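Local coordinates for tyrosine--tRNA ligase (Archaeoglobus fulgidus, PDB 2CYB), which attaches tyrosine to its cognate tRNA, probably in two steps, first activating the amino acid with ATP and then transferring it to the tRNA acceptor end, at residues A[122-125]-A[126-129]. Sequence-based numbering, arbitrary orientation.
Sequences VLDV and LKMA
D124 and K127 meet one turn apart on helix 119-131. The lysine chain is extended beyond CG and slants across the carboxylate. The two charges do not touch: D124 OD2 and K127 NZ are 4.6 Å apart. A water spans the gap, donating to D124 OD2 at 2.5 Å and accepting from K127 NZ at 3.2 Å. The other carboxylate oxygen, OD1, is bonded to Y196 OH and H168 NE2. Both oxygens are therefore gripped, and this probably favours the charged form of D124. K127 CG lies beside the backbone N (chi1 -68°), which brings it 3.3 Å from L123 O. Between the side chains of L123 and K127 the contact is loose: L123 CG comes only to 4.4 Å from K127 CE. F83 and Y76 of the second subunit meet L123 and K127 respectively.

The backbone is tighter. Four successive i to i+4 hydrogen bonds link the turns, from L126 N to V122 O at 3.0 Å through to A129 N to V125 O at 2.8 Å. L126 CG rests 3.5 Å from V122 O. The buried V125 and A129 side chains pack on helix 154-168, which carries tyrosine-binding residues. V122 and L126 also meet the second subunit. This is a regular alpha-helix of the class I synthetase Rossmann-fold catalytic domain, set between helix 154-168 and the dimer interface.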
ATOM      1  N   VAL A 122      -2.539   4.779  10.475  1.00 27.90           N
ATOM      2  CA  VAL A 122      -1.764   4.826   9.237  1.00 30.36           C
ATOM      3  C   VAL A 122      -0.297   4.501   9.496  1.00 28.43           C
ATOM      4  O   VAL A 122       0.345   3.809   8.708  1.00 25.01           O
ATOM      5  CB  VAL A 122      -1.880   6.200   8.541  1.00 36.32           C
ATOM      6  CG1 VAL A 122      -3.321   6.452   8.145  1.00 36.09           C
ATOM      7  CG2 VAL A 122      -1.378   7.299   9.452  1.00 46.99           C
ATOM      8  N   LEU A 123       0.237   4.978  10.612  1.00 27.63           N
ATOM      9  CA  LEU A 123       1.623   4.688  10.924  1.00 28.72           C
ATOM     10  C   LEU A 123       1.796   3.177  11.097  1.00 28.33           C
ATOM     11  O   LEU A 123       2.804   2.607  10.658  1.00 29.26           O
ATOM     12  CB  LEU A 123       2.042   5.445  12.186  1.00 30.47           C
ATOM     13  CG  LEU A 123       3.512   5.833  12.372  1.00 46.71           C
ATOM     14  CD1 LEU A 123       4.241   5.981  11.040  1.00 39.19           C
ATOM     15  CD2 LEU A 123       3.539   7.154  13.132  1.00 48.23           C
ATOM     16  N   ASP A 124       0.814   2.519  11.717  1.00 26.49           N
ATOM     17  CA  ASP A 124       0.892   1.069  11.898  1.00 25.99           C
ATOM     18  C   ASP A 124       0.867   0.359  10.544  1.00 25.75           C
ATOM     19  O   ASP A 124       1.539  -0.662  10.356  1.00 23.86           O
ATOM     20  CB  ASP A 124      -0.268   0.563  12.755  1.00 27.16           C
ATOM     21  CG  ASP A 124       0.021   0.659  14.239  1.00 35.03           C
ATOM     22  OD1 ASP A 124      -0.935   0.542  15.028  1.00 30.35           O
ATOM     23  OD2 ASP A 124       1.200   0.842  14.610  1.00 34.36           O
ATOM     24  N   VAL A 125       0.075   0.888   9.617  1.00 22.98           N
ATOM     25  CA  VAL A 125      -0.014   0.308   8.280  1.00 29.70           C
ATOM     26  C   VAL A 125       1.359   0.366   7.634  1.00 28.22           C
ATOM     27  O   VAL A 125       1.818  -0.612   7.033  1.00 26.82           O
ATOM     28  CB  VAL A 125      -1.030   1.070   7.383  1.00 27.63           C
ATOM     29  CG1 VAL A 125      -0.896   0.611   5.931  1.00 25.58           C
ATOM     30  CG2 VAL A 125      -2.441   0.821   7.875  1.00 26.88           C
ATOM     31  N   LEU A 126       2.028   1.510   7.767  1.00 25.02           N
ATOM     32  CA  LEU A 126       3.355   1.656   7.180  1.00 26.83           C
ATOM     33  C   LEU A 126       4.356   0.682   7.806  1.00 25.79           C
ATOM     34  O   LEU A 126       5.202   0.120   7.108  1.00 28.26           O
ATOM     35  CB  LEU A 126       3.849   3.101   7.326  1.00 24.80           C
ATOM     36  CG  LEU A 126       3.047   4.160   6.561  1.00 25.51           C
ATOM     37  CD1 LEU A 126       3.821   5.461   6.579  1.00 35.19           C
ATOM     38  CD2 LEU A 126       2.787   3.714   5.123  1.00 31.93           C
ATOM     39  N   LYS A 127       4.255   0.479   9.116  1.00 24.92           N
ATOM     40  CA  LYS A 127       5.143  -0.446   9.818  1.00 21.96           C
ATOM     41  C   LYS A 127       4.850  -1.872   9.362  1.00 25.53           C
ATOM     42  O   LYS A 127       5.771  -2.659   9.105  1.00 26.88           O
ATOM     43  CB  LYS A 127       4.939  -0.328  11.329  1.00 28.37           C
ATOM     44  CG  LYS A 127       5.414   0.998  11.905  1.00 34.28           C
ATOM     45  CD  LYS A 127       5.116   1.097  13.398  1.00 40.63           C
ATOM     46  CE  LYS A 127       5.674   2.386  13.987  1.00 44.48           C
ATOM     47  NZ  LYS A 127       5.405   2.493  15.450  1.00 39.31           N
ATOM     48  N   MET A 128       3.567  -2.209   9.276  1.00 24.14           N
ATOM     49  CA  MET A 128       3.170  -3.539   8.807  1.00 28.72           C
ATOM     50  C   MET A 128       3.698  -3.757   7.384  1.00 27.48           C
ATOM     51  O   MET A 128       4.221  -4.828   7.059  1.00 26.00           O
ATOM     52  CB  MET A 128       1.644  -3.676   8.801  1.00 31.39           C
ATOM     53  CG  MET A 128       1.028  -4.012  10.146  1.00 43.53           C
ATOM     54  SD  MET A 128       1.432  -5.708  10.648  1.00 43.65           S
ATOM     55  CE  MET A 128       0.387  -6.632   9.554  1.00 37.20           C
ATOM     56  N   ALA A 129       3.557  -2.742   6.534  1.00 24.31           N
ATOM     57  CA  ALA A 129       4.025  -2.857   5.149  1.00 26.53           C
ATOM     58  C   ALA A 129       5.531  -3.052   5.066  1.00 24.94           C
ATOM     59  O   ALA A 129       6.022  -3.756   4.190  1.00 21.85           O
ATOM     60  CB  ALA A 129       3.614  -1.616   4.333  1.00 24.21           C
TER
HETATM   61  O   HOH W   1       2.235   3.082  15.067  1.00 50.08           O